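Local coordinates for carboxylesterase SOBER1 (Arabidopsis thaliana, PDB 6AVX), which hydrolyses carboxylic esters, preferring short acyl chains, acts on phosphatidylcholine, and suppresses the hypersensitive response triggered by the bacterial effector AvrBsT, at residues C105-G110 with H194-K199; A129-W134 with N198-Y203; L9-L14 with A112-S117; W156-D161 with V165-G170; A169-L174 with C184-Y189. The protein carries 1 engineered substitution. One frame throughout, in Å; residues are numbered along the deposited sequence.

Overall arrangement
All five contacts hang on one parallel alpha/beta-hydrolase sheet. Contacts 2 and 3 are buried: each sets a strand leucine against a helix, on 198-212 and 109-120 respectively, the first with a carboxylate and a water, the second mainly with aliphatic carbon. Contact 1, partly buried and about 5 Å from contact 2 between centres, shares Asn-198 and Lys-199 with it and brings together the putative nucleophile and histidine. Contacts 4 and 5 share Ala-169 and Gly-170 on helix 167-171 and hold neighbouring strands. Contact 4 is buried and the most extensive, combining directional hydrogen bonds with aromatic packing, whereas contact 5, at the surface, has apolar and ring contacts without hydrogen bonds.

Contact 1: C105-G110 with H194-K199; sequences CGLSQG and HSISNK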
# COMPACT_ATOMS: atom_id res chain seq x y z
N CYS A 105 -0.05 4.76 -1.63
CA CYS A 105 -1.30 4.22 -1.11
C CYS A 105 -1.72 3.05 -1.97
O CYS A 105 -1.37 2.98 -3.15
CB CYS A 105 -2.43 5.25 -1.20
SG CYS A 105 -2.10 6.89 -0.56
N GLY A 106 -2.52 2.15 -1.42
CA GLY A 106 -3.04 1.09 -2.25
C GLY A 106 -4.03 0.20 -1.54
O GLY A 106 -4.04 0.09 -0.30
N LEU A 107 -4.84 -0.48 -2.34
CA LEU A 107 -5.87 -1.39 -1.88
C LEU A 107 -5.44 -2.84 -2.04
O LEU A 107 -5.09 -3.27 -3.15
CB LEU A 107 -7.15 -1.18 -2.68
CG LEU A 107 -8.32 -2.11 -2.33
CD1 LEU A 107 -8.79 -1.92 -0.89
CD2 LEU A 107 -9.47 -1.94 -3.30
N SER A 108 -5.53 -3.61 -0.96
CA SER A 108 -5.42 -5.06 -0.96
C SER A 108 -4.04 -5.46 -1.48
O SER A 108 -3.05 -5.12 -0.85
CB SER A 108 -6.60 -5.70 -1.68
OG SER A 108 -6.63 -7.08 -1.35
N GLN A 109 -3.95 -6.13 -2.63
CA GLN A 109 -2.64 -6.42 -3.19
C GLN A 109 -1.79 -5.15 -3.32
O GLN A 109 -0.59 -5.16 -3.04
CB GLN A 109 -2.80 -7.08 -4.56
CG GLN A 109 -1.50 -7.57 -5.15
CD GLN A 109 -1.64 -8.01 -6.58
OE1 GLN A 109 -2.15 -7.28 -7.42
NE2 GLN A 109 -1.19 -9.22 -6.86
N GLY A 110 -2.41 -4.05 -3.72
CA GLY A 110 -1.69 -2.79 -3.82
C GLY A 110 -1.33 -2.20 -2.48
O GLY A 110 -0.37 -1.42 -2.38
N HIS A 194 -14.37 -5.98 2.21
CA HIS A 194 -13.21 -5.82 1.35
C HIS A 194 -13.53 -4.81 0.26
O HIS A 194 -13.75 -5.14 -0.90
CB HIS A 194 -12.81 -7.15 0.75
CG HIS A 194 -11.43 -7.16 0.19
ND1 HIS A 194 -10.32 -7.01 0.99
CD2 HIS A 194 -10.99 -7.25 -1.08
CE1 HIS A 194 -9.23 -7.03 0.23
NE2 HIS A 194 -9.62 -7.20 -1.03
N SER A 195 -13.58 -3.54 0.67
CA SER A 195 -13.91 -2.46 -0.25
C SER A 195 -13.41 -1.18 0.38
O SER A 195 -12.94 -1.17 1.52
CB SER A 195 -15.42 -2.38 -0.50
OG SER A 195 -16.11 -2.04 0.69
N ILE A 196 -13.51 -0.10 -0.38
CA ILE A 196 -13.15 1.23 0.07
C ILE A 196 -14.42 2.02 0.35
O ILE A 196 -15.30 2.08 -0.51
CB ILE A 196 -12.33 1.98 -0.99
CG1 ILE A 196 -11.04 1.22 -1.29
CG2 ILE A 196 -12.04 3.42 -0.53
CD1 ILE A 196 -10.22 1.84 -2.39
N SER A 197 -14.49 2.66 1.50
CA SER A 197 -15.57 3.60 1.75
C SER A 197 -15.08 5.04 1.60
O SER A 197 -13.89 5.34 1.78
CB SER A 197 -16.15 3.41 3.14
OG SER A 197 -15.24 3.86 4.12
N ASN A 198 -16.00 5.94 1.27
CA ASN A 198 -15.62 7.34 1.13
C ASN A 198 -15.11 7.90 2.44
O ASN A 198 -14.15 8.68 2.45
CB ASN A 198 -16.79 8.16 0.58
CG ASN A 198 -16.97 7.98 -0.92
OD1 ASN A 198 -16.07 7.52 -1.63
ND2 ASN A 198 -18.14 8.37 -1.42
N LYS A 199 -15.68 7.49 3.57
CA LYS A 199 -15.19 7.99 4.85
C LYS A 199 -13.76 7.53 5.10
O LYS A 199 -12.96 8.26 5.69
CB LYS A 199 -16.12 7.56 5.99
CG LYS A 199 -16.16 6.06 6.26
CD LYS A 199 -17.18 5.72 7.34
CE LYS A 199 -18.62 5.90 6.85
NZ LYS A 199 -18.96 5.00 5.70
O HOH W 1 -7.92 -7.97 -3.25
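Ser-108 and His-194 face one another at the nucleophile elbow of this alpha/beta hydrolase, the sharp turn between strand 102-107 and helix 109-120. By similarity they belong to the charge relay system, and the geometry agrees. Ser-108 takes the strained backbone conformation expected of the elbow, with phi 60° and psi -115°. Its hydroxyl is swung to the side of CB opposite the backbone N (chi1 -165°), which carries OG out to the histidine. OG arrives at the edge of the imidazole, in the ring plane, 3.0 Å from His-194 NE2. A water in the same plane is hydrogen-bonded to both groups and stands 2.9 Å from His-194 NE2. From the other edge of the ring, ND1 is hydrogen-bonded to Asp-162 OD2, the third member of the proposed relay; that bond helps to fix the rotation of the imidazole, with NE2 facing the water almost directly and Ser-108 OG standing off toward His-194 CE1, also 3.0 Å away.

The tightness of the turn shows in its glycines: Gly-106 CA comes within 3.7 Å of Gly-110 O, and the turn is closed by a backbone hydrogen bond of 2.8 Å from Gly-110 N to Leu-107 O. Beside the polar pair lies an apolar one. Leu-107 and Ile-196 cross obliquely, and both leucine methyls meet the isoleucine branch that runs through CG1, while Trp-10 and Leu-131 also touch Ile-196. Leu-107 CD1 lies 3.9 Å from Ile-196 CG1, and Leu-107 CD2 rests 4.0 Å from Ile-196 CD1.

Contact 2: A129-W134 with N198-Y203; sequences AVLSGW and NKELKY
Leu-131 sets CG opposite its carbonyl carbon (chi1 -67°), and Glu-200 sends CG away from its own backbone N (chi1 -178°) and continues as an extended chain. The two choices bring a methyl group and a carboxylate together between strand 127-131 and helix 198-212. Leu-131 CD2 does most of the touching: it lies 3.6 Å from Glu-200 OE1 and 3.8 Å from Glu-200 CD, so the leucine meets the carboxylate end and not the aliphatic part of the glutamate. The same methyl makes a looser apolar contact with the helix, 4.4 Å from Leu-201 CD2.

A buried carboxylate must find polar partners, and here a water and the start of the helix supply them. The water donates to Glu-200 OE1 over 2.6 Å and accepts from Ser-132 OG over 2.7 Å, bridging the helix to the residue just after the strand. Glu-200 OE2 turns the other way, to Ser-197 N. Since Ser-197, at the N-cap, in turn caps a backbone N of the first helical turn, the two residues form a capping box. The positive end of the helix dipole would probably help to stabilise a negative charge on Glu-200.

Ile-204, one turn further on, also covers Leu-131, and the aromatic side chain of Tyr-189 packs against Glu-200. The arrangement is that of the alpha/beta-hydrolase fold, whose C-terminal helix follows the histidine loop and lies across one face of the central parallel sheet.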
# COMPACT_ATOMS: atom_id res chain seq x y z
N ALA A 129 -0.14 4.56 2.95
CA ALA A 129 -1.51 4.28 3.36
C ALA A 129 -1.90 2.93 2.79
O ALA A 129 -2.00 2.76 1.57
CB ALA A 129 -2.47 5.35 2.84
N VAL A 130 -2.07 1.96 3.67
CA VAL A 130 -2.45 0.60 3.29
C VAL A 130 -3.94 0.46 3.53
O VAL A 130 -4.42 0.75 4.64
CB VAL A 130 -1.67 -0.42 4.15
CG1 VAL A 130 -2.16 -1.83 3.88
CG2 VAL A 130 -0.16 -0.27 3.93
N LEU A 131 -4.69 0.02 2.52
CA LEU A 131 -6.12 -0.24 2.67
C LEU A 131 -6.33 -1.73 2.50
O LEU A 131 -6.11 -2.29 1.42
CB LEU A 131 -6.95 0.54 1.66
CG LEU A 131 -6.98 2.07 1.80
CD1 LEU A 131 -5.72 2.73 1.25
CD2 LEU A 131 -8.20 2.62 1.09
N SER A 132 -6.73 -2.40 3.57
CA SER A 132 -7.13 -3.80 3.49
C SER A 132 -6.04 -4.68 2.91
O SER A 132 -6.30 -5.60 2.14
CB SER A 132 -8.43 -3.95 2.71
OG SER A 132 -9.41 -3.05 3.21
N GLY A 133 -4.80 -4.41 3.30
CA GLY A 133 -3.66 -5.15 2.82
C GLY A 133 -3.22 -6.25 3.77
O GLY A 133 -3.95 -6.70 4.65
N TRP A 134 -1.98 -6.68 3.57
CA TRP A 134 -1.37 -7.71 4.40
C TRP A 134 0.14 -7.52 4.32
O TRP A 134 0.64 -6.76 3.51
CB TRP A 134 -1.78 -9.11 3.95
CG TRP A 134 -1.31 -9.51 2.57
CD1 TRP A 134 -0.17 -10.18 2.27
CD2 TRP A 134 -2.01 -9.32 1.33
NE1 TRP A 134 -0.10 -10.41 0.93
CE2 TRP A 134 -1.22 -9.92 0.32
CE3 TRP A 134 -3.23 -8.75 0.98
CZ2 TRP A 134 -1.61 -9.93 -1.02
CZ3 TRP A 134 -3.62 -8.76 -0.34
CH2 TRP A 134 -2.81 -9.37 -1.33
N ASN A 198 -16.00 5.94 1.27
CA ASN A 198 -15.62 7.34 1.13
C ASN A 198 -15.11 7.90 2.44
O ASN A 198 -14.15 8.68 2.45
CB ASN A 198 -16.79 8.16 0.58
CG ASN A 198 -16.97 7.98 -0.92
OD1 ASN A 198 -16.07 7.52 -1.63
ND2 ASN A 198 -18.14 8.37 -1.42
N LYS A 199 -15.68 7.49 3.57
CA LYS A 199 -15.19 7.99 4.85
C LYS A 199 -13.76 7.53 5.10
O LYS A 199 -12.96 8.26 5.69
CB LYS A 199 -16.12 7.56 5.99
CG LYS A 199 -16.16 6.06 6.26
CD LYS A 199 -17.18 5.72 7.34
CE LYS A 199 -18.62 5.90 6.85
NZ LYS A 199 -18.96 5.00 5.70
N GLU A 200 -13.44 6.31 4.69
CA GLU A 200 -12.07 5.80 4.80
C GLU A 200 -11.10 6.68 4.01
O GLU A 200 -10.00 7.00 4.48
CB GLU A 200 -12.09 4.36 4.30
CG GLU A 200 -10.80 3.64 4.36
CD GLU A 200 -10.90 2.27 3.71
OE1 GLU A 200 -10.00 1.43 3.96
OE2 GLU A 200 -11.88 2.01 2.97
N LEU A 201 -11.51 7.10 2.81
CA LEU A 201 -10.68 7.99 2.00
C LEU A 201 -10.55 9.36 2.65
O LEU A 201 -9.47 9.96 2.62
CB LEU A 201 -11.26 8.12 0.59
CG LEU A 201 -11.26 6.85 -0.26
CD1 LEU A 201 -11.92 7.12 -1.58
CD2 LEU A 201 -9.83 6.35 -0.45
N LYS A 202 -11.63 9.89 3.22
CA LYS A 202 -11.54 11.20 3.87
C LYS A 202 -10.57 11.16 5.04
O LYS A 202 -9.87 12.14 5.32
CB LYS A 202 -12.91 11.64 4.37
CG LYS A 202 -13.97 11.81 3.31
CD LYS A 202 -13.63 12.85 2.29
CE LYS A 202 -14.81 13.07 1.36
NZ LYS A 202 -14.52 14.07 0.31
N TYR A 203 -10.54 10.05 5.77
CA TYR A 203 -9.59 9.93 6.88
C TYR A 203 -8.16 9.88 6.37
O TYR A 203 -7.26 10.51 6.96
CB TYR A 203 -9.91 8.68 7.68
CG TYR A 203 -9.24 8.63 9.02
CD1 TYR A 203 -9.80 9.29 10.11
CD2 TYR A 203 -8.06 7.93 9.23
CE1 TYR A 203 -9.21 9.25 11.35
CE2 TYR A 203 -7.46 7.89 10.48
CZ TYR A 203 -8.04 8.56 11.53
OH TYR A 203 -7.46 8.53 12.77
O HOH W 2 -10.34 -0.63 2.43

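Contact 3: L9-L14 with A112-S117; sequences LWLHGL and ALTLAS
Leu-11 brings strand 7-11 onto helix 109-120, touching Leu-113 and Thr-114. Along the strand, Leu-9 is hydrogen-bonded through its backbone to Phe-103 and Cys-105 of the neighbouring strand, and its side chain lies on Ile-104. The Trp-10 side chain leaves from the other face of the sheet, where its ring meets that of Phe-40; Trp-10 CH2 comes to 3.9 Å from Leu-201 CD2 of the C-terminal helix.

Leu-11 follows, with CG beside the backbone N (chi1 -57°), an orientation that drives one methyl into the helix. Leu-11 CD1 makes every close contact: it sits 3.8 Å from Leu-113 CG and 3.9 Å from Leu-113 CD2, the two side chains meeting nearly at right angles. Roughly perpendicular to that approach, Leu-11 CD1 comes to 3.7 Å from Thr-114 OG1. That hydroxyl is already engaged, since it is hydrogen-bonded to Gly-110 O one turn back. This is the centre of the alpha/beta-hydrolase sandwich, where the helix following the nucleophile elbow lies on the inner strands of the parallel sheet. A second bond of the same helical kind ties Ser-117 to Leu-113: Ser-117 OG and Ser-117 N both donate to Leu-113 O, from opposite faces of its carbonyl plane.

Beyond the strand, the chain enters the loop that in alpha/beta hydrolases commonly contributes to the oxyanion hole. His-12 ND1 donates in its ring plane to Gly-13 O over 2.7 Å, at an N-H...O angle of 163°. His-12 NE2 is hydrogen-bonded to Ala-43 N.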
# COMPACT_ATOMS: atom_id res chain seq x y z
N LEU A 9 1.02 8.25 -5.19
CA LEU A 9 1.01 7.06 -6.02
C LEU A 9 -0.03 6.12 -5.45
O LEU A 9 0.03 5.78 -4.26
CB LEU A 9 2.39 6.41 -5.95
CG LEU A 9 2.56 5.13 -6.77
CD1 LEU A 9 2.37 5.43 -8.23
CD2 LEU A 9 3.90 4.49 -6.51
N TRP A 10 -1.00 5.70 -6.26
CA TRP A 10 -2.05 4.78 -5.84
C TRP A 10 -1.91 3.46 -6.57
O TRP A 10 -1.88 3.45 -7.80
CB TRP A 10 -3.44 5.36 -6.13
CG TRP A 10 -4.51 4.49 -5.53
CD1 TRP A 10 -5.00 3.32 -6.03
CD2 TRP A 10 -5.16 4.69 -4.27
NE1 TRP A 10 -5.93 2.78 -5.15
CE2 TRP A 10 -6.04 3.61 -4.08
CE3 TRP A 10 -5.10 5.70 -3.31
CZ2 TRP A 10 -6.85 3.51 -2.95
CZ3 TRP A 10 -5.91 5.58 -2.18
CH2 TRP A 10 -6.77 4.51 -2.02
N LEU A 11 -1.88 2.36 -5.83
CA LEU A 11 -1.64 1.02 -6.37
C LEU A 11 -2.91 0.19 -6.24
O LEU A 11 -3.37 -0.09 -5.12
CB LEU A 11 -0.49 0.36 -5.62
CG LEU A 11 0.82 1.15 -5.67
CD1 LEU A 11 1.89 0.54 -4.81
CD2 LEU A 11 1.30 1.34 -7.11
N HIS A 12 -3.48 -0.20 -7.38
CA HIS A 12 -4.72 -0.95 -7.44
C HIS A 12 -4.55 -2.37 -6.91
O HIS A 12 -3.45 -2.88 -6.72
CB HIS A 12 -5.25 -0.96 -8.88
CG HIS A 12 -4.39 -1.74 -9.84
ND1 HIS A 12 -4.36 -3.12 -9.87
CD2 HIS A 12 -3.52 -1.33 -10.80
CE1 HIS A 12 -3.51 -3.52 -10.81
NE2 HIS A 12 -2.99 -2.45 -11.39
N GLY A 13 -5.69 -3.04 -6.71
CA GLY A 13 -5.72 -4.42 -6.27
C GLY A 13 -5.71 -5.44 -7.40
O GLY A 13 -5.68 -5.11 -8.59
N LEU A 14 -5.75 -6.70 -7.01
CA LEU A 14 -5.58 -7.79 -7.96
C LEU A 14 -6.66 -7.76 -9.04
O LEU A 14 -7.86 -7.72 -8.74
CB LEU A 14 -5.70 -9.11 -7.19
CG LEU A 14 -5.65 -10.39 -8.01
CD1 LEU A 14 -4.30 -10.49 -8.68
CD2 LEU A 14 -5.94 -11.60 -7.10
N ALA A 112 -0.51 -4.24 0.20
CA ALA A 112 0.68 -5.03 0.50
C ALA A 112 1.89 -4.48 -0.23
O ALA A 112 2.98 -4.36 0.35
CB ALA A 112 0.41 -6.48 0.11
N LEU A 113 1.72 -4.11 -1.49
CA LEU A 113 2.83 -3.56 -2.25
C LEU A 113 3.25 -2.20 -1.72
O LEU A 113 4.45 -1.89 -1.68
CB LEU A 113 2.48 -3.47 -3.73
CG LEU A 113 3.58 -2.91 -4.63
CD1 LEU A 113 4.88 -3.67 -4.49
CD2 LEU A 113 3.09 -2.93 -6.06
N THR A 114 2.29 -1.38 -1.31
CA THR A 114 2.60 -0.11 -0.66
C THR A 114 3.52 -0.33 0.53
O THR A 114 4.54 0.35 0.68
CB THR A 114 1.31 0.59 -0.21
OG1 THR A 114 0.61 1.07 -1.36
CG2 THR A 114 1.57 1.76 0.72
N LEU A 115 3.15 -1.26 1.39
CA LEU A 115 3.95 -1.51 2.58
C LEU A 115 5.36 -1.92 2.22
O LEU A 115 6.34 -1.38 2.74
CB LEU A 115 3.28 -2.58 3.43
CG LEU A 115 3.94 -2.75 4.80
CD1 LEU A 115 3.51 -1.64 5.73
CD2 LEU A 115 3.64 -4.11 5.39
N ALA A 116 5.49 -2.91 1.34
CA ALA A 116 6.81 -3.39 0.96
C ALA A 116 7.64 -2.28 0.33
O ALA A 116 8.85 -2.16 0.59
CB ALA A 116 6.66 -4.55 -0.02
N SER A 117 7.00 -1.46 -0.51
CA SER A 117 7.73 -0.43 -1.23
C SER A 117 8.23 0.64 -0.28
O SER A 117 9.36 1.13 -0.43
CB SER A 117 6.84 0.19 -2.31
OG SER A 117 6.48 -0.76 -3.31

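Contact 4: W156-D161 with V165-G170; sequences WSHGTD and VLFEAG
His-158 donates across the contact from NE2 to Val-165 O, over 2.9 Å and at 171°. The bond lies in the imidazole plane, yet its donor stands 46° out of the carbonyl plane of Val-165. On the far side of the ring, Trp-156 NE1 donates to His-158 ND1 over 3.1 Å, in the plane of both rings, completing a chain of hydrogen bonds from indole to imidazole to carbonyl. Farther along, a water accepts from Phe-167 N and donates to Thr-160 O, joining the start of helix 167-171 to the loop after strand 154-159.

Carbon contacts surround these bonds. Gly-170 CA rests 3.6 Å from Trp-156 NE1 and equally 3.6 Å from His-158 ND1, close in where a glycine brings no side chain. The phenyl of Phe-167, anti to its backbone N, lies beside Thr-160, whose CG2 makes a CH-pi contact over one ring face, 4.2 Å from the centroid.

With ND1 accepting and NE2 donating, His-158 is probably neutral and, bonded at both nitrogens, restrained in rotation. Its grip on the Val-165 carbonyl probably helps to place the Val-165 side chain beside Ser-108 and His-194, in the loop that carries Asp-162.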
# COMPACT_ATOMS: atom_id res chain seq x y z
N TRP A 156 -2.76 2.29 8.36
CA TRP A 156 -3.37 1.04 7.91
C TRP A 156 -4.86 1.10 8.21
O TRP A 156 -5.23 1.26 9.38
CB TRP A 156 -2.75 -0.12 8.67
CG TRP A 156 -3.05 -1.46 8.09
CD1 TRP A 156 -4.27 -2.06 7.97
CD2 TRP A 156 -2.11 -2.37 7.52
NE1 TRP A 156 -4.14 -3.28 7.37
CE2 TRP A 156 -2.81 -3.50 7.08
CE3 TRP A 156 -0.72 -2.33 7.34
CZ2 TRP A 156 -2.18 -4.58 6.49
CZ3 TRP A 156 -0.09 -3.39 6.75
CH2 TRP A 156 -0.82 -4.51 6.33
N SER A 157 -5.69 0.97 7.19
CA SER A 157 -7.14 0.99 7.30
C SER A 157 -7.64 -0.40 6.95
O SER A 157 -7.21 -0.97 5.94
CB SER A 157 -7.71 1.99 6.29
OG SER A 157 -7.27 3.31 6.57
N HIS A 158 -8.53 -0.98 7.76
CA HIS A 158 -9.01 -2.33 7.49
C HIS A 158 -10.44 -2.48 7.98
O HIS A 158 -10.78 -2.00 9.07
CB HIS A 158 -8.12 -3.38 8.16
CG HIS A 158 -7.91 -4.63 7.37
ND1 HIS A 158 -6.67 -5.00 6.89
CD2 HIS A 158 -8.77 -5.60 6.97
CE1 HIS A 158 -6.78 -6.14 6.23
NE2 HIS A 158 -8.05 -6.53 6.26
N GLY A 159 -11.25 -3.17 7.19
CA GLY A 159 -12.62 -3.45 7.57
C GLY A 159 -12.68 -4.67 8.46
O GLY A 159 -12.06 -5.70 8.20
N THR A 160 -13.48 -4.56 9.53
CA THR A 160 -13.54 -5.66 10.48
C THR A 160 -14.20 -6.90 9.90
O THR A 160 -13.94 -8.01 10.37
CB THR A 160 -14.29 -5.27 11.76
OG1 THR A 160 -15.64 -4.93 11.45
CG2 THR A 160 -13.63 -4.11 12.46
N ASP A 161 -15.04 -6.73 8.88
CA ASP A 161 -15.84 -7.82 8.33
C ASP A 161 -15.26 -8.38 7.05
O ASP A 161 -15.93 -9.14 6.35
CB ASP A 161 -17.29 -7.37 8.13
CG ASP A 161 -18.04 -7.17 9.43
OD1 ASP A 161 -17.39 -7.11 10.50
OD2 ASP A 161 -19.29 -7.07 9.39
N VAL A 165 -9.35 -10.52 2.76
CA VAL A 165 -8.10 -10.32 3.49
C VAL A 165 -8.56 -10.12 4.92
O VAL A 165 -9.09 -9.07 5.28
CB VAL A 165 -7.31 -9.11 2.97
CG1 VAL A 165 -6.06 -8.92 3.82
CG2 VAL A 165 -6.95 -9.31 1.51
N LEU A 166 -8.45 -11.18 5.72
CA LEU A 166 -9.05 -11.16 7.04
C LEU A 166 -8.50 -10.02 7.88
O LEU A 166 -7.33 -9.66 7.79
CB LEU A 166 -8.79 -12.47 7.79
CG LEU A 166 -9.33 -13.76 7.21
CD1 LEU A 166 -9.60 -14.70 8.36
CD2 LEU A 166 -10.58 -13.60 6.41
N PHE A 167 -9.37 -9.46 8.70
CA PHE A 167 -8.97 -8.38 9.60
C PHE A 167 -7.74 -8.77 10.42
O PHE A 167 -6.85 -7.94 10.65
CB PHE A 167 -10.16 -8.04 10.50
CG PHE A 167 -9.95 -6.85 11.40
CD1 PHE A 167 -9.94 -5.56 10.90
CD2 PHE A 167 -9.81 -7.03 12.77
CE1 PHE A 167 -9.78 -4.47 11.73
CE2 PHE A 167 -9.64 -5.94 13.61
CZ PHE A 167 -9.63 -4.66 13.09
N GLU A 168 -7.64 -10.04 10.82
CA GLU A 168 -6.48 -10.49 11.59
C GLU A 168 -5.18 -10.36 10.80
O GLU A 168 -4.11 -10.17 11.40
CB GLU A 168 -6.66 -11.94 12.05
CG GLU A 168 -6.77 -12.95 10.91
CD GLU A 168 -6.44 -14.37 11.35
OE1 GLU A 168 -5.75 -15.09 10.59
OE2 GLU A 168 -6.87 -14.76 12.46
N ALA A 169 -5.23 -10.47 9.48
CA ALA A 169 -4.03 -10.25 8.68
C ALA A 169 -3.59 -8.80 8.74
O ALA A 169 -2.38 -8.52 8.67
CB ALA A 169 -4.27 -10.66 7.23
N GLY A 170 -4.53 -7.87 8.86
CA GLY A 170 -4.17 -6.48 9.04
C GLY A 170 -3.64 -6.22 10.44
O GLY A 170 -2.61 -5.56 10.61
O HOH W 3 -12.32 -10.03 9.10

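Contact 5: A169-L174 with C184-Y189; sequences AGQAAL and CEFKAY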
# COMPACT_ATOMS: atom_id res chain seq x y z
N ALA A 169 -5.23 -10.47 9.48
CA ALA A 169 -4.03 -10.25 8.68
C ALA A 169 -3.59 -8.80 8.74
O ALA A 169 -2.38 -8.52 8.67
CB ALA A 169 -4.27 -10.66 7.23
N GLY A 170 -4.53 -7.87 8.86
CA GLY A 170 -4.17 -6.48 9.04
C GLY A 170 -3.64 -6.22 10.44
O GLY A 170 -2.61 -5.56 10.61
N GLN A 171 -4.30 -6.77 11.45
CA GLN A 171 -3.81 -6.62 12.82
C GLN A 171 -2.40 -7.17 12.97
O GLN A 171 -1.60 -6.62 13.73
CB GLN A 171 -4.74 -7.35 13.79
CG GLN A 171 -6.13 -6.74 13.92
CD GLN A 171 -7.01 -7.56 14.85
OE1 GLN A 171 -7.27 -8.74 14.62
NE2 GLN A 171 -7.46 -6.93 15.93
N ALA A 172 -2.06 -8.23 12.22
CA ALA A 172 -0.72 -8.81 12.31
C ALA A 172 0.37 -7.85 11.86
O ALA A 172 1.54 -8.04 12.22
CB ALA A 172 -0.64 -10.07 11.45
N ALA A 173 0.03 -6.84 11.08
CA ALA A 173 1.04 -5.88 10.68
C ALA A 173 1.60 -5.12 11.88
O ALA A 173 2.73 -4.63 11.83
CB ALA A 173 0.46 -4.89 9.68
N LEU A 174 0.81 -4.99 12.95
CA LEU A 174 1.24 -4.14 14.06
C LEU A 174 2.45 -4.71 14.77
O LEU A 174 3.44 -3.98 14.93
CB LEU A 174 0.05 -3.85 14.98
CG LEU A 174 -1.08 -3.06 14.30
CD1 LEU A 174 -2.26 -2.85 15.24
CD2 LEU A 174 -0.58 -1.72 13.75
N CYS A 184 3.00 2.91 13.07
CA CYS A 184 1.79 2.64 12.31
C CYS A 184 0.57 3.04 13.11
O CYS A 184 0.44 2.66 14.28
CB CYS A 184 1.73 1.15 11.98
SG CYS A 184 0.28 0.64 11.07
N GLU A 185 -0.31 3.81 12.49
CA GLU A 185 -1.65 4.02 13.01
C GLU A 185 -2.56 3.01 12.33
O GLU A 185 -2.59 2.92 11.10
CB GLU A 185 -2.18 5.42 12.71
CG GLU A 185 -3.62 5.57 13.26
CD GLU A 185 -4.35 6.84 12.87
OE1 GLU A 185 -3.73 7.79 12.35
OE2 GLU A 185 -5.58 6.86 13.10
N PHE A 186 -3.32 2.26 13.12
CA PHE A 186 -4.25 1.28 12.59
C PHE A 186 -5.66 1.83 12.79
O PHE A 186 -6.03 2.21 13.92
CB PHE A 186 -4.07 -0.04 13.32
CG PHE A 186 -4.87 -1.16 12.74
CD1 PHE A 186 -4.35 -1.98 11.75
CD2 PHE A 186 -6.15 -1.42 13.20
CE1 PHE A 186 -5.10 -3.03 11.23
CE2 PHE A 186 -6.90 -2.46 12.69
CZ PHE A 186 -6.37 -3.27 11.69
N LYS A 187 -6.43 1.90 11.72
CA LYS A 187 -7.78 2.44 11.73
C LYS A 187 -8.73 1.33 11.31
O LYS A 187 -8.75 0.94 10.13
CB LYS A 187 -7.88 3.64 10.79
CG LYS A 187 -9.18 4.40 10.86
CD LYS A 187 -9.37 5.05 12.22
CE LYS A 187 -10.62 5.90 12.26
NZ LYS A 187 -11.19 5.95 13.63
N ALA A 188 -9.50 0.81 12.26
CA ALA A 188 -10.49 -0.22 11.98
C ALA A 188 -11.79 0.43 11.53
O ALA A 188 -12.18 1.49 12.04
CB ALA A 188 -10.77 -1.06 13.23
N TYR A 189 -12.46 -0.22 10.59
CA TYR A 189 -13.75 0.22 10.08
C TYR A 189 -14.78 -0.85 10.41
O TYR A 189 -14.88 -1.86 9.69
CB TYR A 189 -13.67 0.52 8.58
CG TYR A 189 -12.96 1.83 8.39
CD1 TYR A 189 -13.68 3.01 8.40
CD2 TYR A 189 -11.58 1.90 8.30
CE1 TYR A 189 -13.06 4.23 8.31
CE2 TYR A 189 -10.94 3.13 8.19
CZ TYR A 189 -11.70 4.29 8.20
OH TYR A 189 -11.12 5.53 8.11
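Phe-186 and Cys-184 receive Leu-174 between them. Leu-174 has CG beside its backbone N (chi1 -63°), and both methyls rest against Phe-186 CB, Leu-174 CD1 at 3.9 Å, while Leu-174 CD2 also lies 3.7 Å from Cys-184 SG. The phenyl ring, thrown out from the strand by chi1 of -173°, runs on to the preceding helical turn. There Phe-186 CE1 comes within 3.6 Å of Gly-170 C, a close approach to bare backbone, and Phe-186 CZ meets Gln-171 CG at 4.1 Å.

The setting is a beta-alpha-beta crossover of the alpha/beta-hydrolase fold: strand 154-159 leads into the helices 167-171 and 173-180, which return the chain to the parallel edge strand 184-189. Where the two helices meet, the backbone is hydrogen-bonded three residues apart, Ala-173 N to Gly-170 O and Leu-174 N to Gln-171 O, both 3.0 Å, which helps to position Leu-174.

In the next shell, the Phe-186 ring meets those of Trp-156, nearly parallel, and Phe-167, steeply inclined, while Ala-173 and Cys-184 both touch Trp-156. Backbone bonds of Glu-185 and Lys-187 to Trp-156 fix the strand against its neighbour, and Glu-185 OE2 is hydrogen-bonded to Tyr-203 OH of helix 198-212.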